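Local coordinates for SnoaL-like domain-containing protein (Kribbella flavida, PDB 4GB5), which is of unknown function but has a SnoaL-like domain of the NTF2 clan, a cone-shaped fold whose members often bind or transform small molecules, at residues S88-I93 against E124-A129; D39-D44 against S135-T140; G70-T75 against A99-P104. All coordinates share one frame; numbering follows the deposited sequence.

Contact 1: residues S88-I93 against E124-A129; sequences SDRATI and EAVRTA
Residues 90-93 and 124-128 run antiparallel, their strand axes 4.6 Å apart at the closest and 154° between their directions. Ala-91 and Ala-125 form a hydrogen-bonded pair: Ala-91 N donates to Ala-125 O at 3.0 Å, and Ala-125 N returns the bond to Ala-91 O at 2.9 Å. Arg-90 with Val-126 and Thr-92 with Glu-124 are the non-hydrogen-bonded pairs on either side. Beyond Arg-90, the chain still reaches across, Arg-127 N bonding to Asp-89 O at 2.8 Å. Ser-88 and Asp-89 are the turn of the hairpin 74-87/90-102, here laid against the next strand of the curved NTF2-like sheet.

The two faces differ sharply. Small methyls suit the inner one, where Ala-91 CB and Ala-125 CB face each other at 4.4 Å and Ile-93 CD1 packs 4.0 Å from Ala-125 CB; Ile-13 and Phe-17 of helix 6-25 cover this side. The face of Arg-90, Thr-92, Glu-124 and Val-126 is mostly polar. Arg-90 is extended from CG to NE; a water, held weakly by NH1, donates to Ala-125 O. At the turn, CB of Arg-127 packs 3.8 Å from CB of Asp-89. Arg-127 CG stands anti to the backbone N (chi1 -176°), and bends at chi2 and chi3 carry the chain toward Ser-88, where NH1 makes a weak bond to Ser-88 O at 3.1 Å, while NH2 forms a salt bridge with Asp-9.

Contact 2: residues D39-D44 against S135-T140; sequences DPLTID and SSVKLT
The flat carboxylate of Asp-44 lies beside the extended aliphatic chain of Lys-138, pointing the same way. Its OD2 meets methylenes, with CE of Lys-138 at 3.8 Å, whereas Lys-138 NZ stays 4.5 Å from OD2, beyond a salt bridge; the ammonium instead bonds a triethylene glycol, probably from the crystallisation liquor. The other oxygen, OD1, accepts from the backbone N of Glu-46 and from a water 2.8 Å away that donates to Leu-139 O. These two donors would hold the carboxylate in place and favour its charged form. Asp-44 CG is anti to the backbone N (chi1 177°), as is CG of Lys-138, which lets them run abreast.

The backbones pair as parallel strands, 41-44 beside 135-140, with axes 8° apart. Thr-42 N donates to Ser-135 O, Val-137 N to Thr-42 O, Asp-44 N to Val-137 O, and Leu-139 N to Asp-44 O. This is the parallel pair in an otherwise antiparallel sheet of the NTF2-like fold. Ser-135 and Ser-136 make a classic beta bulge opposite Glu-124 of the neighbouring strand 114-128.

Ile-43 and Val-137 hold the apolar face, where Leu-41 CD1 lies 4.4 Å from CG2 of Val-137 and 3.5 Å from Ser-135 O. On the face of Asp-44 and Lys-138, strand-favouring, beta-branched Thr-42 sets CG2 4.0 Å from Ser-136 OG, and its OG1 is hydrogen-bonded to OG1 of Thr-55.

Contact 3: residues G70-T75 against A99-P104; sequences GAFSAT and AEHWLP
Phe-72 and His-101 meet in the main aromatic contact. The His-101 CB sits over the centre of the Phe-72 ring, 3.7 Å from its centroid, a CH-pi contact made by the methylene; the two rings themselves are oblique, with planes at 49°. The imidazole is stacked on Trp-115, and its ND1 bonds to the carbonyl of that residue.

Apolar packing completes the setting. Leu-103 CD2 lies at the edge of the Phe-72 ring, in its plane, 3.6 Å from CE1. Thr-75 CG2 touches His-101 CD2 at 3.7 Å, with CG2 anti to the carbonyl carbon; this sends OG1 between the backbone N and that carbon (chi1 58°), where it bonds Asp-25. The edge of the Trp-102 ring, at CE3, lies against Ala-74, whose small side chain lets it approach. An alanine in place of Phe-72 would probably open a gap beside Leu-103 CD2 and leave the His-101 methylene without its aromatic cover.

Two backbone bonds join the segments at the open end of the hairpin 74-87/90-102. Trp-102 N donates almost straight to Ala-74 O at 3.0 Å; Ser-73 N reaches Trp-102 O at 2.8 Å in a bent hydrogen bond (134° at the hydrogen). Pro-104, at the N-cap position right before helix 105-108, packs CB against Ser-73 OG at 3.5 Å.

Charge enters with Glu-100, which bridges Arg-98 and Arg-98 of the second subunit, while Trp-102 stacks on Tyr-143 of that subunit. The chemistry thus implies two unlike sides: Phe-72, Thr-75 and His-101 form aromatic packing with polar atoms satisfied inside the chain, whereas Glu-100 and Trp-102 meet the second subunit.

In the fold
From the N terminus, helix 6-25 comes first, then residues 39-44, which open the widest loop: contact 2 closes it only when the chain returns at 135-140. Everything else nests inside. Residues 70-75, after helix 58-69, begin contact 3, closed at 99-104 across the hairpin 74-87/90-102. Before that closure, residues 88-93 at the hairpin's turn start contact 1, which ends at 124-129, so contacts 1 and 3 cross. They share strand 90-102 but grip it near opposite ends, centres 31 Å apart. Together the three contacts involve five of the six strands of one sheet, the two groups meeting where contacts 1 and 2 touch through neighbouring strands 114-128 and 131-145.

Contact 1: residues S88-I93 against E124-A129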
# COMPACT_ATOMS: atom_id res chain seq x y z
N SER A 88 14.70 -9.68 20.64
CA SER A 88 14.47 -11.08 20.95
C SER A 88 13.05 -11.52 20.65
O SER A 88 12.70 -11.67 19.48
CB SER A 88 14.82 -11.40 22.40
OG SER A 88 14.78 -12.81 22.57
N ASP A 89 12.20 -11.72 21.67
CA ASP A 89 10.83 -12.21 21.44
C ASP A 89 9.77 -11.10 21.52
O ASP A 89 8.58 -11.39 21.66
CB ASP A 89 10.47 -13.37 22.41
CG ASP A 89 10.39 -12.95 23.85
OD1 ASP A 89 10.93 -11.87 24.19
OD2 ASP A 89 9.80 -13.71 24.66
N ARG A 90 10.20 -9.85 21.42
CA ARG A 90 9.28 -8.70 21.33
C ARG A 90 9.64 -7.81 20.15
O ARG A 90 10.77 -7.76 19.73
CB ARG A 90 9.36 -7.83 22.57
CG ARG A 90 9.04 -8.56 23.83
CD ARG A 90 9.00 -7.58 25.02
NE ARG A 90 8.65 -8.25 26.28
CZ ARG A 90 7.41 -8.38 26.75
NH1 ARG A 90 6.37 -7.88 26.08
NH2 ARG A 90 7.21 -9.04 27.90
N ALA A 91 8.64 -7.13 19.62
CA ALA A 91 8.88 -6.16 18.58
C ALA A 91 7.89 -5.03 18.68
O ALA A 91 6.78 -5.20 19.20
CB ALA A 91 8.80 -6.81 17.17
N THR A 92 8.29 -3.88 18.16
CA THR A 92 7.37 -2.79 17.90
C THR A 92 7.26 -2.57 16.41
O THR A 92 8.23 -2.77 15.68
CB THR A 92 7.81 -1.48 18.54
OG1 THR A 92 9.10 -1.10 18.05
CG2 THR A 92 7.91 -1.64 20.04
N ILE A 93 6.08 -2.19 15.95
CA ILE A 93 5.90 -1.88 14.56
C ILE A 93 5.10 -0.61 14.43
O ILE A 93 3.99 -0.52 14.94
CB ILE A 93 5.12 -2.95 13.84
CG1 ILE A 93 5.67 -4.35 14.12
CG2 ILE A 93 5.10 -2.65 12.35
CD1 ILE A 93 5.10 -5.07 15.28
N GLU A 124 2.56 -3.70 19.01
CA GLU A 124 3.57 -4.59 19.58
C GLU A 124 3.31 -6.01 19.15
O GLU A 124 2.16 -6.42 18.94
CB GLU A 124 3.62 -4.50 21.12
CG GLU A 124 3.98 -3.10 21.61
CD GLU A 124 3.82 -2.85 23.10
OE1 GLU A 124 3.29 -3.70 23.82
OE2 GLU A 124 4.23 -1.76 23.55
N ALA A 125 4.38 -6.76 18.99
CA ALA A 125 4.26 -8.20 18.71
C ALA A 125 5.11 -8.98 19.67
O ALA A 125 6.04 -8.46 20.27
CB ALA A 125 4.70 -8.50 17.29
N VAL A 126 4.72 -10.23 19.88
CA VAL A 126 5.47 -11.16 20.70
C VAL A 126 5.66 -12.47 19.97
O VAL A 126 4.79 -12.90 19.17
CB VAL A 126 4.80 -11.41 22.05
CG1 VAL A 126 4.72 -10.13 22.84
CG2 VAL A 126 3.46 -11.98 21.90
N ARG A 127 6.81 -13.07 20.20
CA ARG A 127 7.09 -14.35 19.58
C ARG A 127 6.55 -15.45 20.48
O ARG A 127 7.06 -15.72 21.56
CB ARG A 127 8.60 -14.52 19.34
CG ARG A 127 8.96 -15.82 18.59
CD ARG A 127 10.34 -16.40 19.04
NE ARG A 127 11.44 -15.44 18.91
CZ ARG A 127 12.00 -15.10 17.76
NH1 ARG A 127 13.00 -14.23 17.72
NH2 ARG A 127 11.57 -15.65 16.63
N THR A 128 5.45 -16.06 20.05
CA THR A 128 4.87 -17.16 20.81
C THR A 128 5.43 -18.46 20.33
O THR A 128 6.17 -18.53 19.35
CB THR A 128 3.34 -17.24 20.67
OG1 THR A 128 2.98 -17.86 19.42
CG2 THR A 128 2.72 -15.89 20.85
N ALA A 129 5.08 -19.53 21.03
CA ALA A 129 5.48 -20.84 20.59
C ALA A 129 4.95 -21.23 19.23
O ALA A 129 5.49 -22.13 18.58
CB ALA A 129 5.08 -21.89 21.64
O HOH W 1 5.92 -6.78 22.94

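Contact 2: residues D39-D44 against S135-T140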
# COMPACT_ATOMS: atom_id res chain seq x y z
N ASP A 39 -3.88 -13.77 23.08
CA ASP A 39 -5.10 -13.82 23.90
C ASP A 39 -4.63 -13.75 25.33
O ASP A 39 -4.06 -14.72 25.82
CB ASP A 39 -5.86 -15.13 23.67
CG ASP A 39 -7.24 -15.12 24.29
OD1 ASP A 39 -7.61 -14.12 24.94
OD2 ASP A 39 -7.94 -16.17 24.17
N PRO A 40 -4.88 -12.63 26.02
CA PRO A 40 -5.64 -11.47 25.56
C PRO A 40 -4.86 -10.55 24.65
O PRO A 40 -3.68 -10.76 24.41
CB PRO A 40 -6.02 -10.78 26.88
CG PRO A 40 -4.89 -11.11 27.81
CD PRO A 40 -4.48 -12.50 27.44
N LEU A 41 -5.54 -9.51 24.20
CA LEU A 41 -5.02 -8.53 23.25
C LEU A 41 -5.27 -7.13 23.83
O LEU A 41 -6.36 -6.84 24.34
CB LEU A 41 -5.80 -8.65 21.92
CG LEU A 41 -5.55 -7.66 20.79
CD1 LEU A 41 -4.10 -7.75 20.40
CD2 LEU A 41 -6.39 -7.90 19.59
N THR A 42 -4.28 -6.24 23.74
CA THR A 42 -4.50 -4.86 24.08
C THR A 42 -4.88 -4.06 22.84
O THR A 42 -4.25 -4.20 21.80
CB THR A 42 -3.25 -4.26 24.72
OG1 THR A 42 -3.02 -4.95 25.96
CG2 THR A 42 -3.46 -2.81 25.03
N ILE A 43 -5.95 -3.27 22.94
CA ILE A 43 -6.43 -2.47 21.83
C ILE A 43 -6.62 -1.01 22.21
O ILE A 43 -7.04 -0.71 23.31
CB ILE A 43 -7.76 -3.01 21.28
CG1 ILE A 43 -8.76 -3.13 22.39
CG2 ILE A 43 -7.55 -4.37 20.65
CD1 ILE A 43 -10.17 -3.46 21.90
N ASP A 44 -6.28 -0.12 21.29
CA ASP A 44 -6.46 1.29 21.49
C ASP A 44 -6.87 1.91 20.17
O ASP A 44 -6.04 2.15 19.25
CB ASP A 44 -5.16 1.91 22.00
CG ASP A 44 -5.25 3.43 22.16
OD1 ASP A 44 -6.26 4.04 21.72
OD2 ASP A 44 -4.28 4.02 22.70
N SER A 135 0.27 -8.35 19.87
CA SER A 135 -0.20 -8.31 21.26
C SER A 135 -0.81 -6.97 21.65
O SER A 135 -1.54 -6.90 22.62
CB SER A 135 0.96 -8.60 22.22
OG SER A 135 2.04 -7.73 21.93
N SER A 136 -0.51 -5.92 20.90
CA SER A 136 -1.11 -4.63 21.13
C SER A 136 -1.33 -3.93 19.79
O SER A 136 -0.42 -3.87 18.96
CB SER A 136 -0.20 -3.78 22.01
OG SER A 136 -0.70 -2.47 22.14
N VAL A 137 -2.53 -3.39 19.59
CA VAL A 137 -2.86 -2.63 18.39
C VAL A 137 -3.26 -1.22 18.81
O VAL A 137 -4.14 -1.07 19.70
CB VAL A 137 -4.03 -3.26 17.63
CG1 VAL A 137 -4.43 -2.46 16.39
CG2 VAL A 137 -3.69 -4.68 17.24
N LYS A 138 -2.64 -0.23 18.22
CA LYS A 138 -3.01 1.15 18.48
C LYS A 138 -3.11 1.89 17.16
O LYS A 138 -2.15 1.94 16.39
CB LYS A 138 -2.00 1.83 19.36
CG LYS A 138 -2.28 3.31 19.55
CD LYS A 138 -1.25 3.92 20.47
CE LYS A 138 -1.43 5.42 20.69
NZ LYS A 138 -0.32 5.95 21.58
N LEU A 139 -4.28 2.47 16.90
CA LEU A 139 -4.53 3.18 15.71
C LEU A 139 -4.63 4.66 16.04
O LEU A 139 -5.45 5.02 16.85
CB LEU A 139 -5.85 2.70 15.13
CG LEU A 139 -6.45 3.52 13.99
CD1 LEU A 139 -5.51 3.46 12.81
CD2 LEU A 139 -7.88 3.07 13.62
N THR A 140 -3.82 5.47 15.39
CA THR A 140 -3.85 6.94 15.49
C THR A 140 -4.29 7.49 14.13
O THR A 140 -3.59 7.34 13.13
CB THR A 140 -2.47 7.47 15.88
OG1 THR A 140 -2.07 6.97 17.16
CG2 THR A 140 -2.51 9.01 16.00
O HOH W 2 -5.85 5.69 19.53

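Contact 3: residues G70-T75 against A99-P104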
# COMPACT_ATOMS: atom_id res chain seq x y z
N GLY A 70 -19.97 -5.97 10.47
CA GLY A 70 -21.24 -6.36 9.88
C GLY A 70 -22.07 -5.21 9.32
O GLY A 70 -23.01 -5.41 8.55
N ALA A 71 -21.71 -4.00 9.70
CA ALA A 71 -22.36 -2.81 9.20
C ALA A 71 -21.91 -2.49 7.76
O ALA A 71 -22.56 -1.69 7.10
CB ALA A 71 -22.04 -1.66 10.07
N PHE A 72 -20.79 -3.08 7.31
CA PHE A 72 -20.19 -2.70 6.02
C PHE A 72 -20.34 -3.74 4.95
O PHE A 72 -20.14 -4.94 5.19
CB PHE A 72 -18.70 -2.43 6.24
CG PHE A 72 -18.46 -1.38 7.29
CD1 PHE A 72 -18.98 -0.13 7.12
CD2 PHE A 72 -17.75 -1.64 8.44
CE1 PHE A 72 -18.81 0.86 8.06
CE2 PHE A 72 -17.58 -0.61 9.42
CZ PHE A 72 -18.13 0.60 9.22
N SER A 73 -20.65 -3.29 3.74
CA SER A 73 -20.67 -4.20 2.62
C SER A 73 -19.29 -4.78 2.33
O SER A 73 -19.16 -5.96 1.88
CB SER A 73 -21.13 -3.47 1.38
OG SER A 73 -22.46 -3.12 1.55
N ALA A 74 -18.27 -3.96 2.50
CA ALA A 74 -16.91 -4.35 2.28
C ALA A 74 -16.01 -3.38 2.99
O ALA A 74 -16.42 -2.25 3.30
CB ALA A 74 -16.57 -4.36 0.80
N THR A 75 -14.80 -3.81 3.25
CA THR A 75 -13.75 -2.94 3.72
C THR A 75 -12.46 -3.26 2.98
O THR A 75 -12.32 -4.34 2.40
CB THR A 75 -13.51 -3.05 5.22
OG1 THR A 75 -13.19 -4.39 5.56
CG2 THR A 75 -14.73 -2.65 6.03
N ALA A 99 -7.76 2.81 5.58
CA ALA A 99 -8.85 1.84 5.77
C ALA A 99 -10.12 2.44 5.20
O ALA A 99 -10.57 3.48 5.66
CB ALA A 99 -9.04 1.53 7.23
N GLU A 100 -10.68 1.76 4.21
CA GLU A 100 -11.92 2.13 3.56
C GLU A 100 -13.03 1.22 4.06
O GLU A 100 -12.83 0.01 4.13
CB GLU A 100 -11.83 1.96 2.06
CG GLU A 100 -10.89 2.93 1.41
CD GLU A 100 -10.49 2.48 0.02
OE1 GLU A 100 -9.82 1.42 -0.12
OE2 GLU A 100 -10.86 3.18 -0.94
N HIS A 101 -14.22 1.78 4.32
CA HIS A 101 -15.36 1.00 4.80
C HIS A 101 -16.59 1.49 4.03
O HIS A 101 -16.96 2.68 4.12
CB HIS A 101 -15.62 1.22 6.28
CG HIS A 101 -14.41 1.21 7.15
ND1 HIS A 101 -13.52 2.27 7.22
CD2 HIS A 101 -13.98 0.32 8.08
CE1 HIS A 101 -12.58 2.01 8.10
NE2 HIS A 101 -12.82 0.82 8.63
N TRP A 102 -17.23 0.61 3.27
CA TRP A 102 -18.39 0.95 2.47
C TRP A 102 -19.66 0.51 3.13
O TRP A 102 -19.80 -0.66 3.47
CB TRP A 102 -18.27 0.34 1.09
CG TRP A 102 -17.21 1.01 0.20
CD1 TRP A 102 -17.39 2.14 -0.54
CD2 TRP A 102 -15.87 0.62 0.02
NE1 TRP A 102 -16.22 2.45 -1.18
CE2 TRP A 102 -15.28 1.52 -0.87
CE3 TRP A 102 -15.09 -0.44 0.50
CZ2 TRP A 102 -13.96 1.41 -1.26
CZ3 TRP A 102 -13.79 -0.55 0.08
CH2 TRP A 102 -13.24 0.39 -0.76
N LEU A 103 -20.57 1.44 3.28
CA LEU A 103 -21.90 1.14 3.80
C LEU A 103 -22.79 0.65 2.67
O LEU A 103 -22.67 1.09 1.54
CB LEU A 103 -22.56 2.39 4.40
CG LEU A 103 -22.01 2.83 5.74
CD1 LEU A 103 -22.38 1.82 6.81
CD2 LEU A 103 -20.48 3.00 5.74
N PRO A 104 -23.71 -0.25 3.00
CA PRO A 104 -24.68 -0.66 1.99
C PRO A 104 -25.57 0.50 1.59
O PRO A 104 -25.83 1.41 2.35
CB PRO A 104 -25.50 -1.75 2.70
CG PRO A 104 -25.36 -1.45 4.13
CD PRO A 104 -23.99 -0.83 4.32